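Hemolysin-related protein (Vibrio cholerae serotype O1, PDB 6MLT) serves as the secreted biofilm matrix protein Bap1, which binds calcium and probably supports biofilm adhesion by recognising carbohydrates through a beta-prism lectin domain. Local coordinates at residues S479-T484 with R567-I572; G487-L492 with T607-L612. All blocks are in the same frame, centred on the assembly; numbering follows the deposited sequence.

Contact 1 (S479-T484 with R567-I572); sequences SAYDFT and RNATRI. With NA (sodium ion), chain H; GOL (glycerol), chain K.
Y481 turns the hydroxyl end of its ring to the backbone of R567, where a beta-propeller blade meets the loop after strand 553-559. The blade is a four-stranded antiparallel sheet, and Y481 closes its first strand, 478-481. CG of Y481 stands anti to the backbone N (chi1 171°). The phenol OH donates to R567 O at 2.7 Å. The donor lies above the carbonyl plane, 37° out of it. R567 O and N568 O both lie at the ring edge, close to its plane. CB of A569 approaches Y481 CE1 obliquely, at 3.8 Å, and adds the apolar part of the contact. Within 479-484, Y481 CD2 sits over the centre of the F483 ring, 3.4 Å above its plane. V526 of strand 525-527 touches Y481, F483 and A569.

Waters and a glycerol line the polar side of the contact. One water bridges D482 O (2.6 Å) and R567 O (2.8 Å). A second water accepts from R567 N and also bonds to F483 O and to O2 of the glycerol. The R567 side chain leaves in another direction and bends at chi3 (-67°). Its NE donates to O2 of the glycerol at 2.9 Å, near the guanidinium plane, and NH2 donates to O3. The glycerol, probably from the crystallisation liquor, also bonds to P565 O and weakly to T484 O.

Beyond Y481 the chain runs into the sodium-binding loop between strands 478-481 and 490-494. D482 and T484 give two of the ligands, and D486, I488 and E490 complete the site. D482 OD1 also accepts from G485 N, which helps fix the carboxylate; this oxygen lies 2.3 Å from the sodium ion, and T484 OG1 lies 2.4 Å from it.

Contact 2 (G487-L492 with T607-L612); sequences GIDEVL and TIRVPL. With NA (sodium ion), chain H.
D489 OD1 is gripped by two side chains of the C-terminal segment 607-612. T607 OG1 donates to it at 2.7 Å, from above the carboxylate plane. R609 NH2 reaches it at 2.8 Å, in a weak hydrogen bond that is part of a salt bridge. R609 NH1 adds another weak bond to OD1 and a straighter one to D489 OD2, at 3.1 Å. D489 and R609 meet tip to tip, but their flat groups are turned 58° apart. The R609 chain is extended from CG to NE. T607 CG2 lies 3.6 Å above one guanidinium face, offset toward the rim.

NH2 has a second acceptor, G487 O, at 2.9 Å. This bond is nearly straight (170°) and lies in the guanidinium plane, though it meets the carbonyl from well above its plane. A water accepts from R609 NE and donates to G487 O, so the carbonyl is held twice.

The grip falls on the sodium-binding loop of a propeller blade. I488 O, between G487 and D489, binds the metal, and the E490 carboxylate follows with OE2 at 2.3 Å from the sodium ion. D489 OD2 also bonds to S280 OG and S605 OG. With arginine and several hydroxyl partners, the buried D489 carboxylate is probably ionised, and R609 would balance its charge.

In the fold
Contacts 1 and 2 lie on the two ends of one sodium-binding loop, and their centres are about 7 Å apart. Strands 478-481 and 490-494 are antiparallel neighbours in the same blade, with Y481 O 2.8 Å from E490 N. Across the loop, D482 OD2 is 2.8 Å from G487 N. Both contacts supply ligands to the same sodium ion, and two of these, D482 OD1 and I488 O, lie 3.2 Å apart. The partner segments are joined too, by a backbone bond between N568 and I608. T607 of contact 2 also accepts from D482 N of contact 1. Both 567-572 and 607-612 therefore meet the chain around one metal-binding loop.

Contact 1 (S479-T484 with R567-I572)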
ATOM      1  N   SER A 479       3.875 -10.548   6.946  1.00 18.28           N
ATOM      2  CA  SER A 479       3.413 -10.075   5.647  1.00 16.08           C
ATOM      3  C   SER A 479       1.963 -10.506   5.480  1.00 16.90           C
ATOM      4  O   SER A 479       1.378 -11.137   6.364  1.00 17.24           O
ATOM      5  CB  SER A 479       4.296 -10.599   4.510  1.00 18.57           C
ATOM      6  OG  SER A 479       4.142 -11.995   4.359  1.00 18.65           O
ATOM      7  N   ALA A 480       1.384 -10.162   4.333  1.00 16.95           N
ATOM      8  CA  ALA A 480      -0.035 -10.385   4.093  1.00 18.92           C
ATOM      9  C   ALA A 480      -0.240 -10.962   2.702  1.00 19.15           C
ATOM     10  O   ALA A 480       0.506 -10.652   1.768  1.00 16.21           O
ATOM     11  CB  ALA A 480      -0.831  -9.086   4.227  1.00 19.38           C
ATOM     12  N   TYR A 481      -1.269 -11.796   2.573  1.00 18.36           N
ATOM     13  CA  TYR A 481      -1.673 -12.360   1.292  1.00 18.81           C
ATOM     14  C   TYR A 481      -3.041 -13.017   1.456  1.00 19.25           C
ATOM     15  O   TYR A 481      -3.351 -13.574   2.514  1.00 16.68           O
ATOM     16  CB  TYR A 481      -0.652 -13.381   0.770  1.00 18.39           C
ATOM     17  CG  TYR A 481      -1.150 -14.128  -0.451  1.00 19.51           C
ATOM     18  CD1 TYR A 481      -1.426 -13.452  -1.635  1.00 19.37           C
ATOM     19  CD2 TYR A 481      -1.367 -15.502  -0.415  1.00 21.74           C
ATOM     20  CE1 TYR A 481      -1.910 -14.121  -2.751  1.00 19.50           C
ATOM     21  CE2 TYR A 481      -1.847 -16.186  -1.529  1.00 21.06           C
ATOM     22  CZ  TYR A 481      -2.120 -15.487  -2.690  1.00 19.96           C
ATOM     23  OH  TYR A 481      -2.596 -16.151  -3.799  1.00 20.22           O
ATOM     24  N   ASP A 482      -3.846 -12.953   0.393  1.00 20.10           N
ATOM     25  CA  ASP A 482      -5.181 -13.558   0.363  1.00 21.49           C
ATOM     26  C   ASP A 482      -5.053 -14.962  -0.217  1.00 22.42           C
ATOM     27  O   ASP A 482      -5.198 -15.177  -1.420  1.00 20.72           O
ATOM     28  CB  ASP A 482      -6.141 -12.701  -0.458  1.00 22.21           C
ATOM     29  CG  ASP A 482      -7.529 -13.307  -0.561  1.00 22.59           C
ATOM     30  OD1 ASP A 482      -7.836 -14.254   0.199  1.00 20.58           O
ATOM     31  OD2 ASP A 482      -8.310 -12.849  -1.416  1.00 22.78           O
ATOM     32  N   PHE A 483      -4.773 -15.932   0.659  1.00 20.28           N
ATOM     33  CA  PHE A 483      -4.710 -17.333   0.244  1.00 21.59           C
ATOM     34  C   PHE A 483      -6.075 -17.854  -0.187  1.00 23.22           C
ATOM     35  O   PHE A 483      -6.173 -18.640  -1.137  1.00 23.71           O
ATOM     36  CB  PHE A 483      -4.191 -18.207   1.386  1.00 22.01           C
ATOM     37  CG  PHE A 483      -2.727 -18.072   1.654  1.00 21.09           C
ATOM     38  CD1 PHE A 483      -1.808 -18.792   0.912  1.00 21.89           C
ATOM     39  CD2 PHE A 483      -2.270 -17.268   2.685  1.00 20.29           C
ATOM     40  CE1 PHE A 483      -0.453 -18.684   1.175  1.00 21.06           C
ATOM     41  CE2 PHE A 483      -0.923 -17.158   2.952  1.00 20.65           C
ATOM     42  CZ  PHE A 483      -0.011 -17.868   2.196  1.00 19.92           C
ATOM     43  N   THR A 484      -7.131 -17.466   0.523  1.00 19.76           N
ATOM     44  CA  THR A 484      -8.433 -18.090   0.322  1.00 22.50           C
ATOM     45  C   THR A 484      -9.177 -17.521  -0.873  1.00 26.24           C
ATOM     46  O   THR A 484     -10.102 -18.168  -1.368  1.00 25.81           O
ATOM     47  CB  THR A 484      -9.310 -17.936   1.567  1.00 23.25           C
ATOM     48  OG1 THR A 484      -9.578 -16.548   1.795  1.00 21.23           O
ATOM     49  CG2 THR A 484      -8.626 -18.546   2.793  1.00 26.34           C
ATOM     50  N   ARG A 567      -4.139 -17.388  -6.130  1.00 18.53           N
ATOM     51  CA  ARG A 567      -4.356 -16.446  -7.217  1.00 19.68           C
ATOM     52  C   ARG A 567      -4.005 -15.013  -6.812  1.00 18.90           C
ATOM     53  O   ARG A 567      -3.910 -14.675  -5.628  1.00 18.13           O
ATOM     54  CB  ARG A 567      -5.818 -16.493  -7.667  1.00 21.48           C
ATOM     55  CG  ARG A 567      -6.291 -17.861  -8.123  1.00 24.35           C
ATOM     56  CD  ARG A 567      -7.741 -17.815  -8.604  1.00 27.80           C
ATOM     57  NE  ARG A 567      -8.663 -17.520  -7.504  1.00 29.53           N
ATOM     58  CZ  ARG A 567      -9.365 -16.401  -7.356  1.00 34.92           C
ATOM     59  NH1 ARG A 567      -9.304 -15.411  -8.250  1.00 35.27           N
ATOM     60  NH2 ARG A 567     -10.159 -16.271  -6.301  1.00 34.34           N
ATOM     61  N   ASN A 568      -3.804 -14.174  -7.831  1.00 19.40           N
ATOM     62  CA  ASN A 568      -3.711 -12.720  -7.665  1.00 21.85           C
ATOM     63  C   ASN A 568      -2.548 -12.311  -6.757  1.00 20.83           C
ATOM     64  O   ASN A 568      -2.669 -11.393  -5.945  1.00 20.90           O
ATOM     65  CB  ASN A 568      -5.029 -12.153  -7.138  1.00 23.90           C
ATOM     66  CG  ASN A 568      -6.159 -12.293  -8.131  1.00 30.83           C
ATOM     67  OD1 ASN A 568      -5.939 -12.328  -9.341  1.00 33.03           O
ATOM     68  ND2 ASN A 568      -7.377 -12.368  -7.625  1.00 37.01           N
ATOM     69  N   ALA A 569      -1.406 -12.972  -6.913  1.00 19.25           N
ATOM     70  CA  ALA A 569      -0.201 -12.622  -6.173  1.00 18.71           C
ATOM     71  C   ALA A 569       0.780 -11.852  -7.051  1.00 19.51           C
ATOM     72  O   ALA A 569       0.899 -12.100  -8.257  1.00 17.08           O
ATOM     73  CB  ALA A 569       0.491 -13.870  -5.626  1.00 18.17           C
ATOM     74  N   THR A 570       1.503 -10.926  -6.421  1.00 18.81           N
ATOM     75  CA  THR A 570       2.491 -10.118  -7.125  1.00 19.13           C
ATOM     76  C   THR A 570       3.522 -11.005  -7.821  1.00 16.92           C
ATOM     77  O   THR A 570       3.912 -12.061  -7.317  1.00 19.12           O
ATOM     78  CB  THR A 570       3.205  -9.176  -6.150  1.00 16.50           C
ATOM     79  OG1 THR A 570       4.133  -8.350  -6.866  1.00 17.89           O
ATOM     80  CG2 THR A 570       3.965  -9.960  -5.090  1.00 16.40           C
ATOM     81  N   ARG A 571       3.977 -10.547  -8.985  1.00 16.77           N
ATOM     82  CA  ARG A 571       5.077 -11.186  -9.696  1.00 21.02           C
ATOM     83  C   ARG A 571       6.445 -10.776  -9.167  1.00 20.98           C
ATOM     84  O   ARG A 571       7.456 -11.320  -9.622  1.00 21.59           O
ATOM     85  CB  ARG A 571       5.033 -10.833 -11.184  1.00 23.73           C
ATOM     86  CG  ARG A 571       3.757 -11.204 -11.922  1.00 28.26           C
ATOM     87  CD  ARG A 571       3.609 -12.694 -12.123  1.00 26.21           C
ATOM     88  NE  ARG A 571       4.827 -13.388 -12.545  1.00 23.18           N
ATOM     89  CZ  ARG A 571       5.274 -13.461 -13.795  1.00 24.14           C
ATOM     90  NH1 ARG A 571       4.637 -12.853 -14.788  1.00 28.36           N
ATOM     91  NH2 ARG A 571       6.373 -14.150 -14.054  1.00 23.33           N
ATOM     92  N   ILE A 572       6.507  -9.821  -8.245  1.00 20.07           N
ATOM     93  CA  ILE A 572       7.774  -9.212  -7.860  1.00 19.55           C
ATOM     94  C   ILE A 572       7.663  -8.736  -6.419  1.00 18.49           C
ATOM     95  O   ILE A 572       6.631  -8.199  -6.004  1.00 19.41           O
ATOM     96  CB  ILE A 572       8.137  -8.057  -8.822  1.00 23.61           C
ATOM     97  CG1 ILE A 572       9.478  -7.430  -8.442  1.00 26.33           C
ATOM     98  CG2 ILE A 572       7.037  -6.995  -8.843  1.00 24.40           C
ATOM     99  CD1 ILE A 572      10.085  -6.609  -9.570  1.00 29.12           C
TER
HETATM  100 NA    NA H1007      -8.557 -14.453   2.327  1.00 20.83          NA
HETATM  101  C1  GOL K1010      -9.091 -21.087  -4.249  1.00 50.08           C
HETATM  102  O1  GOL K1010      -7.683 -21.060  -4.226  1.00 49.53           O
HETATM  103  C2  GOL K1010      -9.579 -19.653  -4.187  1.00 48.02           C
HETATM  104  O2  GOL K1010      -8.710 -18.888  -4.973  1.00 42.15           O
HETATM  105  C3  GOL K1010     -10.987 -19.523  -4.744  1.00 53.24           C
HETATM  106  O3  GOL K1010     -11.451 -18.225  -4.467  1.00 56.82           O
HETATM  107  O   HOH W   1      -6.047 -14.728  -3.866  1.00 30.01           O
HETATM  108  O   HOH W   2      -6.219 -17.430  -3.874  1.00 22.86           O

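Contact 2 (G487-L492 with T607-L612)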
ATOM      1  N   GLY A 487     -10.919 -11.967  -1.039  1.00 23.49           N
ATOM      2  CA  GLY A 487     -10.656 -10.543  -1.032  1.00 24.76           C
ATOM      3  C   GLY A 487     -10.121  -9.996   0.274  1.00 23.70           C
ATOM      4  O   GLY A 487      -9.813  -8.797   0.342  1.00 23.94           O
ATOM      5  N   ILE A 488      -9.993 -10.833   1.304  1.00 22.82           N
ATOM      6  CA  ILE A 488      -9.488 -10.432   2.613  1.00 21.68           C
ATOM      7  C   ILE A 488      -8.139 -11.106   2.832  1.00 20.60           C
ATOM      8  O   ILE A 488      -8.021 -12.326   2.687  1.00 21.64           O
ATOM      9  CB  ILE A 488     -10.477 -10.806   3.733  1.00 25.11           C
ATOM     10  CG1 ILE A 488     -11.861 -10.219   3.430  1.00 23.34           C
ATOM     11  CG2 ILE A 488      -9.957 -10.320   5.093  1.00 26.53           C
ATOM     12  CD1 ILE A 488     -12.935 -10.595   4.442  1.00 24.34           C
ATOM     13  N   ASP A 489      -7.126 -10.316   3.182  1.00 19.53           N
ATOM     14  CA  ASP A 489      -5.789 -10.861   3.379  1.00 19.15           C
ATOM     15  C   ASP A 489      -5.728 -11.684   4.660  1.00 21.52           C
ATOM     16  O   ASP A 489      -6.339 -11.334   5.675  1.00 18.59           O
ATOM     17  CB  ASP A 489      -4.749  -9.741   3.452  1.00 18.98           C
ATOM     18  CG  ASP A 489      -4.333  -9.212   2.077  1.00 23.45           C
ATOM     19  OD1 ASP A 489      -4.820  -9.722   1.045  1.00 20.26           O
ATOM     20  OD2 ASP A 489      -3.502  -8.275   2.038  1.00 21.58           O
ATOM     21  N   GLU A 490      -5.001 -12.796   4.588  1.00 19.72           N
ATOM     22  CA  GLU A 490      -4.498 -13.504   5.751  1.00 19.77           C
ATOM     23  C   GLU A 490      -3.136 -12.925   6.149  1.00 19.30           C
ATOM     24  O   GLU A 490      -2.507 -12.171   5.402  1.00 17.73           O
ATOM     25  CB  GLU A 490      -4.392 -15.006   5.460  1.00 18.04           C
ATOM     26  CG  GLU A 490      -5.728 -15.760   5.458  1.00 19.64           C
ATOM     27  CD  GLU A 490      -6.594 -15.503   4.222  1.00 22.32           C
ATOM     28  OE1 GLU A 490      -6.108 -15.712   3.088  1.00 21.26           O
ATOM     29  OE2 GLU A 490      -7.768 -15.095   4.386  1.00 22.16           O
ATOM     30  N   VAL A 491      -2.689 -13.283   7.353  1.00 17.52           N
ATOM     31  CA  VAL A 491      -1.423 -12.827   7.912  1.00 17.17           C
ATOM     32  C   VAL A 491      -0.430 -13.982   7.899  1.00 19.08           C
ATOM     33  O   VAL A 491      -0.757 -15.108   8.297  1.00 17.56           O
ATOM     34  CB  VAL A 491      -1.596 -12.303   9.352  1.00 17.79           C
ATOM     35  CG1 VAL A 491      -0.298 -11.658   9.840  1.00 17.95           C
ATOM     36  CG2 VAL A 491      -2.759 -11.329   9.435  1.00 19.26           C
ATOM     37  N   LEU A 492       0.792 -13.689   7.466  1.00 16.34           N
ATOM     38  CA  LEU A 492       1.881 -14.655   7.457  1.00 16.05           C
ATOM     39  C   LEU A 492       2.851 -14.271   8.561  1.00 17.91           C
ATOM     40  O   LEU A 492       3.349 -13.142   8.580  1.00 18.49           O
ATOM     41  CB  LEU A 492       2.596 -14.683   6.107  1.00 17.69           C
ATOM     42  CG  LEU A 492       1.795 -15.134   4.890  1.00 18.17           C
ATOM     43  CD1 LEU A 492       0.854 -14.040   4.406  1.00 19.39           C
ATOM     44  CD2 LEU A 492       2.753 -15.533   3.787  1.00 24.06           C
ATOM     45  N   THR A 607      -1.041  -9.268  -2.260  1.00 17.20           N
ATOM     46  CA  THR A 607      -2.301  -9.422  -2.978  1.00 16.96           C
ATOM     47  C   THR A 607      -2.479  -8.301  -3.994  1.00 18.19           C
ATOM     48  O   THR A 607      -2.486  -7.122  -3.631  1.00 20.06           O
ATOM     49  CB  THR A 607      -3.474  -9.431  -2.003  1.00 18.37           C
ATOM     50  OG1 THR A 607      -3.291 -10.475  -1.042  1.00 20.92           O
ATOM     51  CG2 THR A 607      -4.806  -9.648  -2.752  1.00 21.29           C
ATOM     52  N   ILE A 608      -2.655  -8.668  -5.262  1.00 18.91           N
ATOM     53  CA  ILE A 608      -2.944  -7.675  -6.294  1.00 20.54           C
ATOM     54  C   ILE A 608      -4.378  -7.201  -6.109  1.00 23.71           C
ATOM     55  O   ILE A 608      -5.313  -8.010  -6.085  1.00 23.80           O
ATOM     56  CB  ILE A 608      -2.727  -8.256  -7.699  1.00 21.73           C
ATOM     57  CG1 ILE A 608      -1.252  -8.605  -7.902  1.00 18.63           C
ATOM     58  CG2 ILE A 608      -3.203  -7.264  -8.778  1.00 25.83           C
ATOM     59  CD1 ILE A 608      -0.960  -9.330  -9.219  1.00 22.15           C
ATOM     60  N   ARG A 609      -4.559  -5.890  -5.968  1.00 26.13           N
ATOM     61  CA  ARG A 609      -5.873  -5.301  -5.752  1.00 33.47           C
ATOM     62  C   ARG A 609      -6.105  -4.166  -6.735  1.00 38.02           C
ATOM     63  O   ARG A 609      -5.207  -3.358  -6.985  1.00 36.37           O
ATOM     64  CB  ARG A 609      -6.028  -4.766  -4.326  1.00 32.30           C
ATOM     65  CG  ARG A 609      -6.351  -5.837  -3.328  1.00 30.32           C
ATOM     66  CD  ARG A 609      -6.685  -5.271  -1.956  1.00 26.74           C
ATOM     67  NE  ARG A 609      -7.175  -6.342  -1.098  1.00 27.10           N
ATOM     68  CZ  ARG A 609      -6.403  -7.110  -0.339  1.00 28.44           C
ATOM     69  NH1 ARG A 609      -5.088  -6.913  -0.301  1.00 26.25           N
ATOM     70  NH2 ARG A 609      -6.955  -8.069   0.397  1.00 28.03           N
ATOM     71  N   VAL A 610      -7.316  -4.118  -7.281  1.00 44.74           N
ATOM     72  CA  VAL A 610      -7.782  -3.016  -8.118  1.00 54.03           C
ATOM     73  C   VAL A 610      -8.434  -1.977  -7.211  1.00 55.60           C
ATOM     74  O   VAL A 610      -9.247  -2.345  -6.351  1.00 50.17           O
ATOM     75  CB  VAL A 610      -8.766  -3.508  -9.191  1.00 59.94           C
ATOM     76  CG1 VAL A 610      -9.279  -2.342 -10.035  1.00 57.92           C
ATOM     77  CG2 VAL A 610      -8.106  -4.561 -10.070  1.00 66.00           C
ATOM     78  N   PRO A 611      -8.132  -0.689  -7.363  1.00 63.65           N
ATOM     79  CA  PRO A 611      -8.698   0.316  -6.451  1.00 73.25           C
ATOM     80  C   PRO A 611     -10.212   0.430  -6.549  1.00 74.82           C
ATOM     81  O   PRO A 611     -10.833   0.109  -7.566  1.00 67.46           O
ATOM     82  CB  PRO A 611      -8.029   1.628  -6.880  1.00 75.17           C
ATOM     83  CG  PRO A 611      -7.254   1.338  -8.113  1.00 68.54           C
ATOM     84  CD  PRO A 611      -7.091  -0.133  -8.245  1.00 62.16           C
ATOM     85  N   LEU A 612     -10.796   0.919  -5.457  1.00 78.43           N
ATOM     86  CA  LEU A 612     -12.218   1.247  -5.379  1.00 74.68           C
ATOM     87  C   LEU A 612     -13.092   0.030  -5.666  1.00 75.54           C
ATOM     88  O   LEU A 612     -13.579  -0.625  -4.740  1.00 69.57           O
ATOM     89  CB  LEU A 612     -12.550   2.387  -6.348  1.00 64.94           C
ATOM     90  CG  LEU A 612     -13.458   2.094  -7.542  1.00 60.16           C
ATOM     91  CD1 LEU A 612     -14.860   2.645  -7.307  1.00 62.70           C
ATOM     92  CD2 LEU A 612     -12.858   2.662  -8.822  1.00 57.59           C
TER
HETATM   93 NA    NA H1007      -8.557 -14.453   2.327  1.00 20.83          NA
HETATM   94  O   HOH W   3      -9.584  -7.308  -1.989  1.00 24.37           O